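Poly(Beta-D-mannuronate) lyase (Pseudopedobacter saltans, PDB 7O79) probably cleaves poly(beta-D-mannuronate), the mannuronate polymer of alginate, as a family 6 polysaccharide lyase built on a parallel beta-helix. Local coordinates at residues H265-N270 against G318-N323; N354-H359 against S389-S394. All blocks are in the same frame, centred on the assembly; numbering follows the deposited sequence.

Following the chain from the N terminus, most of the beta-helix has already been wound when 265-270 is reached. Contact 1 then closes a loop of 47 residues, which includes the small antiparallel pair 299-300 and 308-309, by laying 318-323 beside 265-270. Contact 2 opens only after that and brings 389-394 against 354-359 across a loop of 29 residues, so the two are in series and neither encloses the other. Their centres lie about 11 Å apart, and the second strand of contact 1 neighbours the first of contact 2: Y320 N meets T356 O and G318 N meets N355 OD1. Together they tie successive coils toward the C-terminal end of the solenoid.

Contact 1. Residues H265-N270 against G318-N323; sequences HHVVNN and GLYVNN
H266 and L319 pair in a parallel bridge, and strands 266-268 and 319-321 run only 4° apart with their axes 4.8 Å from each other. L319 N donates a nearly straight bond to H265 O (2.7 Å), and V267 N returns one to L319 O. V267 O is held twice, by V321 N and by N323 ND2 (2.8 Å), which arrive from opposite faces of its carbonyl plane. The other end of the same amide is gripped as well: N323 OD1 accepts from N270 N and N270 ND2, each at 2.9 Å and again from opposite faces. N323 CG lies anti to the carbonyl carbon (chi1 -58°), as does that of N270, and the two amides point the same way with planes 5° apart. Such stacked asparagines at a turn are a recurrent feature of parallel beta-helices; N245 and N360 continue the row on the adjoining coils. On the buried side of the strands, the Y320 ring crosses V267 obliquely, with CD1 3.5 Å from V267 CB. Y320 OH sits at the edge of the H265 imidazole, 3.6 Å from H265 CD2, and donates to a water; the imidazole nitrogens are engaged by A261 O and N240 N. On the other face, H266 CD2 approaches L319 CB, and L319 CD2 lies 4.0 Å from V268 CG2.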
ATOM      1  N   HIS A 265       8.442  12.483  -6.066  1.00 15.90           N
ATOM      2  CA  HIS A 265       8.641  11.274  -5.275  1.00 18.53           C
ATOM      3  C   HIS A 265      10.096  11.116  -4.857  1.00 21.30           C
ATOM      4  O   HIS A 265      11.010  11.625  -5.512  1.00 22.83           O
ATOM      5  CB  HIS A 265       8.200  10.039  -6.066  1.00 19.26           C
ATOM      6  CG  HIS A 265       6.773  10.092  -6.502  1.00 20.54           C
ATOM      7  ND1 HIS A 265       5.747  10.416  -5.641  1.00 17.76           N
ATOM      8  CD2 HIS A 265       6.207   9.933  -7.724  1.00 19.66           C
ATOM      9  CE1 HIS A 265       4.601  10.395  -6.304  1.00 19.34           C
ATOM     10  NE2 HIS A 265       4.855  10.111  -7.568  1.00 18.01           N
ATOM     11  N   HIS A 266      10.291  10.409  -3.738  1.00 22.81           N
ATOM     12  CA  HIS A 266      11.603  10.024  -3.216  1.00 22.18           C
ATOM     13  C   HIS A 266      11.618   8.510  -3.172  1.00 20.86           C
ATOM     14  O   HIS A 266      10.880   7.902  -2.388  1.00 24.29           O
ATOM     15  CB  HIS A 266      11.852  10.600  -1.816  1.00 20.67           C
ATOM     16  CG  HIS A 266      12.110  12.073  -1.802  1.00 25.68           C
ATOM     17  ND1 HIS A 266      12.357  12.770  -0.640  1.00 31.43           N
ATOM     18  CD2 HIS A 266      12.156  12.985  -2.805  1.00 27.93           C
ATOM     19  CE1 HIS A 266      12.544  14.047  -0.928  1.00 34.72           C
ATOM     20  NE2 HIS A 266      12.438  14.203  -2.235  1.00 28.04           N
ATOM     21  N   VAL A 267      12.420   7.896  -4.026  1.00 22.04           N
ATOM     22  CA  VAL A 267      12.478   6.446  -4.128  1.00 21.40           C
ATOM     23  C   VAL A 267      13.941   6.086  -3.924  1.00 20.32           C
ATOM     24  O   VAL A 267      14.740   6.176  -4.857  1.00 21.12           O
ATOM     25  CB  VAL A 267      11.937   5.929  -5.469  1.00 20.82           C
ATOM     26  CG1 VAL A 267      12.170   4.449  -5.606  1.00 21.67           C
ATOM     27  CG2 VAL A 267      10.454   6.220  -5.570  1.00 20.07           C
ATOM     28  N   VAL A 268      14.304   5.720  -2.693  1.00 22.86           N
ATOM     29  CA  VAL A 268      15.704   5.645  -2.261  1.00 23.77           C
ATOM     30  C   VAL A 268      15.921   4.407  -1.405  1.00 22.15           C
ATOM     31  O   VAL A 268      15.055   4.025  -0.612  1.00 21.17           O
ATOM     32  CB  VAL A 268      16.123   6.910  -1.476  1.00 25.94           C
ATOM     33  CG1 VAL A 268      17.631   6.922  -1.256  1.00 29.08           C
ATOM     34  CG2 VAL A 268      15.686   8.179  -2.227  1.00 23.02           C
ATOM     35  N   ASN A 269      17.102   3.788  -1.558  1.00 25.66           N
ATOM     36  CA  ASN A 269      17.565   2.698  -0.697  1.00 24.34           C
ATOM     37  C   ASN A 269      16.660   1.473  -0.735  1.00 24.37           C
ATOM     38  O   ASN A 269      16.550   0.749   0.261  1.00 23.70           O
ATOM     39  CB  ASN A 269      17.754   3.178   0.744  1.00 29.18           C
ATOM     40  CG  ASN A 269      18.910   4.153   0.873  1.00 35.29           C
ATOM     41  OD1 ASN A 269      19.991   3.905   0.336  1.00 30.50           O
ATOM     42  ND2 ASN A 269      18.688   5.267   1.564  1.00 31.38           N
ATOM     43  N   ASN A 270      16.043   1.200  -1.883  1.00 21.04           N
ATOM     44  CA  ASN A 270      15.259  -0.018  -2.067  1.00 22.47           C
ATOM     45  C   ASN A 270      16.106  -1.126  -2.687  1.00 21.13           C
ATOM     46  O   ASN A 270      16.913  -0.883  -3.585  1.00 22.95           O
ATOM     47  CB  ASN A 270      14.025   0.258  -2.939  1.00 21.62           C
ATOM     48  CG  ASN A 270      13.136   1.351  -2.340  1.00 21.49           C
ATOM     49  OD1 ASN A 270      12.471   1.126  -1.331  1.00 21.41           O
ATOM     50  ND2 ASN A 270      13.166   2.541  -2.927  1.00 19.79           N
ATOM     51  N   GLY A 318      11.446  14.036  -9.438  1.00 22.89           N
ATOM     52  CA  GLY A 318      11.575  13.015  -8.420  1.00 20.83           C
ATOM     53  C   GLY A 318      13.028  12.637  -8.144  1.00 23.43           C
ATOM     54  O   GLY A 318      13.934  12.972  -8.903  1.00 23.68           O
ATOM     55  N   LEU A 319      13.230  11.929  -7.030  1.00 21.61           N
ATOM     56  CA  LEU A 319      14.547  11.434  -6.633  1.00 23.70           C
ATOM     57  C   LEU A 319      14.511   9.911  -6.664  1.00 21.70           C
ATOM     58  O   LEU A 319      13.798   9.288  -5.872  1.00 21.37           O
ATOM     59  CB  LEU A 319      14.918  11.939  -5.237  1.00 22.94           C
ATOM     60  CG  LEU A 319      16.384  11.804  -4.822  1.00 33.35           C
ATOM     61  CD1 LEU A 319      17.267  12.829  -5.553  1.00 27.56           C
ATOM     62  CD2 LEU A 319      16.516  11.954  -3.305  1.00 36.14           C
ATOM     63  N   TYR A 320      15.288   9.309  -7.563  1.00 21.36           N
ATOM     64  CA  TYR A 320      15.313   7.858  -7.761  1.00 19.88           C
ATOM     65  C   TYR A 320      16.767   7.398  -7.626  1.00 20.48           C
ATOM     66  O   TYR A 320      17.417   7.160  -8.639  1.00 19.92           O
ATOM     67  CB  TYR A 320      14.704   7.491  -9.143  1.00 16.81           C
ATOM     68  CG  TYR A 320      13.263   7.957  -9.269  1.00 22.91           C
ATOM     69  CD1 TYR A 320      12.224   7.204  -8.736  1.00 19.08           C
ATOM     70  CD2 TYR A 320      12.952   9.170  -9.876  1.00 20.06           C
ATOM     71  CE1 TYR A 320      10.892   7.640  -8.833  1.00 22.47           C
ATOM     72  CE2 TYR A 320      11.616   9.616  -9.973  1.00 21.40           C
ATOM     73  CZ  TYR A 320      10.604   8.846  -9.437  1.00 22.08           C
ATOM     74  OH  TYR A 320       9.291   9.272  -9.532  1.00 20.68           O
ATOM     75  N   VAL A 321      17.257   7.272  -6.378  1.00 20.58           N
ATOM     76  CA  VAL A 321      18.694   7.216  -6.097  1.00 23.41           C
ATOM     77  C   VAL A 321      19.010   6.062  -5.156  1.00 23.86           C
ATOM     78  O   VAL A 321      18.194   5.683  -4.307  1.00 20.86           O
ATOM     79  CB  VAL A 321      19.201   8.561  -5.490  1.00 25.04           C
ATOM     80  CG1 VAL A 321      20.692   8.526  -5.242  1.00 29.81           C
ATOM     81  CG2 VAL A 321      18.930   9.696  -6.445  1.00 24.42           C
ATOM     82  N   ASN A 322      20.214   5.497  -5.313  1.00 21.74           N
ATOM     83  CA  ASN A 322      20.749   4.516  -4.366  1.00 23.47           C
ATOM     84  C   ASN A 322      19.828   3.323  -4.175  1.00 24.24           C
ATOM     85  O   ASN A 322      19.634   2.850  -3.051  1.00 23.12           O
ATOM     86  CB  ASN A 322      21.045   5.157  -3.015  1.00 27.34           C
ATOM     87  CG  ASN A 322      22.215   6.096  -3.080  1.00 32.28           C
ATOM     88  OD1 ASN A 322      22.078   7.289  -2.839  1.00 32.67           O
ATOM     89  ND2 ASN A 322      23.387   5.553  -3.404  1.00 32.84           N
ATOM     90  N   ASN A 323      19.243   2.847  -5.268  1.00 21.40           N
ATOM     91  CA  ASN A 323      18.468   1.616  -5.251  1.00 22.08           C
ATOM     92  C   ASN A 323      19.267   0.497  -5.907  1.00 23.13           C
ATOM     93  O   ASN A 323      20.224   0.736  -6.644  1.00 21.57           O
ATOM     94  CB  ASN A 323      17.128   1.793  -5.976  1.00 20.87           C
ATOM     95  CG  ASN A 323      16.266   2.907  -5.373  1.00 21.98           C
ATOM     96  OD1 ASN A 323      15.649   2.722  -4.317  1.00 21.78           O
ATOM     97  ND2 ASN A 323      16.209   4.061  -6.048  1.00 19.79           N
TER
HETATM   98  O   HOH W   1       8.440  11.958  -9.432  1.00 19.61           O

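Contact 2. Residues N354-H359 against S389-S394; sequences NNTITH and SNILGS
N355 and N390 lie side by side in the firmly bonded middle of this parallel pair, where N390 OD1 accepts from both N355 N (3.1 Å) and N355 ND2. The main-chain donor lies in the carbonyl plane, on a lone pair, while the amide donor is tilted out of it. I391 N then bonds to N355 O and I357 N to I391 O, both at 2.8 Å. I357 CD1 rests on N390 CB, and I357 CB meets L392 CD2 at 4.0 Å. An alanine in place of N390 would probably leave N355 N and N355 ND2 without the oxygen they share, and P352 O without the N390 amide. Both ends are looser and face solvent. At one, N354 N bonds weakly to S389 O and a water joins N354 OD1 to that oxygen; at the other, the H359 N to G393 O bond is weak, and G393 N is buried with no partner. Here S394 CB sits over the centre of the H359 ring in a CH-pi contact, 3.7 Å from the centroid, and T358 OG1 hydrogen-bonds to H359 ND1 at the ring's edge. Strand 319-328 flanks 354-359 on the preceding coil, and strand 333-337 packs against I357, N390 and L392 from across the beta-helix interior.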
ATOM      1  N   ASN A 354      13.085  15.850 -15.773  1.00 24.94           N
ATOM      2  CA  ASN A 354      13.669  16.506 -14.601  1.00 25.26           C
ATOM      3  C   ASN A 354      13.700  15.609 -13.367  1.00 25.09           C
ATOM      4  O   ASN A 354      13.551  16.095 -12.244  1.00 22.16           O
ATOM      5  CB  ASN A 354      12.942  17.813 -14.273  1.00 25.35           C
ATOM      6  CG  ASN A 354      13.802  18.757 -13.453  1.00 27.70           C
ATOM      7  OD1 ASN A 354      14.984  18.874 -13.704  1.00 29.73           O
ATOM      8  ND2 ASN A 354      13.215  19.419 -12.473  1.00 30.51           N
ATOM      9  N   ASN A 355      13.886  14.300 -13.546  1.00 21.55           N
ATOM     10  CA  ASN A 355      14.092  13.399 -12.419  1.00 21.24           C
ATOM     11  C   ASN A 355      15.574  13.079 -12.254  1.00 22.48           C
ATOM     12  O   ASN A 355      16.313  12.966 -13.231  1.00 26.38           O
ATOM     13  CB  ASN A 355      13.328  12.092 -12.601  1.00 19.68           C
ATOM     14  CG  ASN A 355      11.836  12.319 -12.818  1.00 22.42           C
ATOM     15  OD1 ASN A 355      11.097  12.685 -11.892  1.00 20.16           O
ATOM     16  ND2 ASN A 355      11.401  12.139 -14.052  1.00 22.27           N
ATOM     17  N   THR A 356      15.978  12.856 -11.015  1.00 23.01           N
ATOM     18  CA  THR A 356      17.335  12.418 -10.699  1.00 21.03           C
ATOM     19  C   THR A 356      17.351  10.896 -10.533  1.00 23.18           C
ATOM     20  O   THR A 356      16.793  10.362  -9.573  1.00 21.54           O
ATOM     21  CB  THR A 356      17.824  13.143  -9.453  1.00 24.44           C
ATOM     22  OG1 THR A 356      17.866  14.552  -9.740  1.00 21.91           O
ATOM     23  CG2 THR A 356      19.232  12.660  -9.047  1.00 26.71           C
ATOM     24  N   ILE A 357      17.977  10.209 -11.493  1.00 20.15           N
ATOM     25  CA  ILE A 357      18.032   8.753 -11.567  1.00 23.53           C
ATOM     26  C   ILE A 357      19.502   8.352 -11.550  1.00 25.73           C
ATOM     27  O   ILE A 357      20.102   8.157 -12.611  1.00 23.95           O
ATOM     28  CB  ILE A 357      17.335   8.243 -12.843  1.00 24.73           C
ATOM     29  CG1 ILE A 357      15.984   8.966 -13.026  1.00 22.79           C
ATOM     30  CG2 ILE A 357      17.204   6.697 -12.813  1.00 24.54           C
ATOM     31  CD1 ILE A 357      15.329   8.769 -14.402  1.00 23.90           C
ATOM     32  N   THR A 358      20.101   8.270 -10.357  1.00 22.73           N
ATOM     33  CA  THR A 358      21.553   8.097 -10.231  1.00 26.50           C
ATOM     34  C   THR A 358      21.887   7.122  -9.111  1.00 23.98           C
ATOM     35  O   THR A 358      21.067   6.844  -8.240  1.00 21.36           O
ATOM     36  CB  THR A 358      22.287   9.405  -9.912  1.00 23.93           C
ATOM     37  OG1 THR A 358      21.858   9.881  -8.634  1.00 26.53           O
ATOM     38  CG2 THR A 358      22.022  10.462 -10.957  1.00 27.30           C
ATOM     39  N   HIS A 359      23.126   6.616  -9.144  1.00 24.54           N
ATOM     40  CA  HIS A 359      23.666   5.782  -8.074  1.00 23.38           C
ATOM     41  C   HIS A 359      22.835   4.525  -7.835  1.00 24.38           C
ATOM     42  O   HIS A 359      22.709   4.045  -6.710  1.00 22.02           O
ATOM     43  CB  HIS A 359      23.842   6.597  -6.791  1.00 23.84           C
ATOM     44  CG  HIS A 359      24.779   7.752  -6.956  1.00 29.07           C
ATOM     45  ND1 HIS A 359      24.387   8.970  -7.474  1.00 31.54           N
ATOM     46  CD2 HIS A 359      26.105   7.862  -6.698  1.00 31.47           C
ATOM     47  CE1 HIS A 359      25.426   9.786  -7.507  1.00 30.11           C
ATOM     48  NE2 HIS A 359      26.481   9.138  -7.044  1.00 31.12           N
ATOM     49  N   SER A 389      15.455  17.282 -19.508  1.00 30.33           N
ATOM     50  CA  SER A 389      16.266  16.081 -19.408  1.00 34.06           C
ATOM     51  C   SER A 389      16.192  15.525 -17.991  1.00 30.65           C
ATOM     52  O   SER A 389      16.043  16.269 -17.019  1.00 32.12           O
ATOM     53  CB  SER A 389      17.718  16.394 -19.785  1.00 34.63           C
ATOM     54  OG  SER A 389      18.537  15.252 -19.637  1.00 39.96           O
ATOM     55  N   ASN A 390      16.252  14.201 -17.884  1.00 28.57           N
ATOM     56  CA  ASN A 390      16.509  13.573 -16.602  1.00 24.05           C
ATOM     57  C   ASN A 390      18.004  13.649 -16.302  1.00 27.23           C
ATOM     58  O   ASN A 390      18.826  13.790 -17.209  1.00 28.90           O
ATOM     59  CB  ASN A 390      16.039  12.117 -16.626  1.00 25.92           C
ATOM     60  CG  ASN A 390      14.549  12.004 -16.829  1.00 26.09           C
ATOM     61  OD1 ASN A 390      13.777  12.519 -16.021  1.00 23.71           O
ATOM     62  ND2 ASN A 390      14.129  11.332 -17.913  1.00 23.02           N
ATOM     63  N   ILE A 391      18.358  13.561 -15.021  1.00 23.46           N
ATOM     64  CA  ILE A 391      19.757  13.485 -14.617  1.00 26.69           C
ATOM     65  C   ILE A 391      20.092  12.006 -14.431  1.00 27.49           C
ATOM     66  O   ILE A 391      19.596  11.357 -13.507  1.00 26.91           O
ATOM     67  CB  ILE A 391      20.040  14.309 -13.356  1.00 25.40           C
ATOM     68  CG1 ILE A 391      19.663  15.774 -13.599  1.00 28.65           C
ATOM     69  CG2 ILE A 391      21.506  14.216 -12.985  1.00 30.79           C
ATOM     70  CD1 ILE A 391      20.161  16.719 -12.504  1.00 34.41           C
ATOM     71  N   LEU A 392      20.913  11.470 -15.330  1.00 27.45           N
ATOM     72  CA  LEU A 392      21.240  10.051 -15.396  1.00 31.33           C
ATOM     73  C   LEU A 392      22.743   9.857 -15.335  1.00 34.26           C
ATOM     74  O   LEU A 392      23.460  10.272 -16.251  1.00 41.18           O
ATOM     75  CB  LEU A 392      20.736   9.423 -16.690  1.00 31.50           C
ATOM     76  CG  LEU A 392      19.337   8.872 -16.808  1.00 35.35           C
ATOM     77  CD1 LEU A 392      19.002   8.772 -18.276  1.00 38.81           C
ATOM     78  CD2 LEU A 392      19.349   7.486 -16.193  1.00 33.24           C
ATOM     79  N   GLY A 393      23.211   9.178 -14.303  1.00 33.93           N
ATOM     80  CA  GLY A 393      24.609   8.792 -14.272  1.00 29.87           C
ATOM     81  C   GLY A 393      24.889   8.005 -13.024  1.00 31.69           C
ATOM     82  O   GLY A 393      24.011   7.800 -12.183  1.00 28.21           O
ATOM     83  N   SER A 394      26.141   7.559 -12.914  1.00 31.65           N
ATOM     84  CA  SER A 394      26.599   6.810 -11.748  1.00 30.53           C
ATOM     85  C   SER A 394      25.730   5.581 -11.496  1.00 27.62           C
ATOM     86  O   SER A 394      25.606   5.109 -10.369  1.00 26.31           O
ATOM     87  CB  SER A 394      26.651   7.697 -10.508  1.00 31.42           C
ATOM     88  OG  SER A 394      27.594   8.737 -10.672  1.00 35.63           O
TER
HETATM   89  O   HOH W   2      16.691  18.881 -16.010  1.00 39.20           O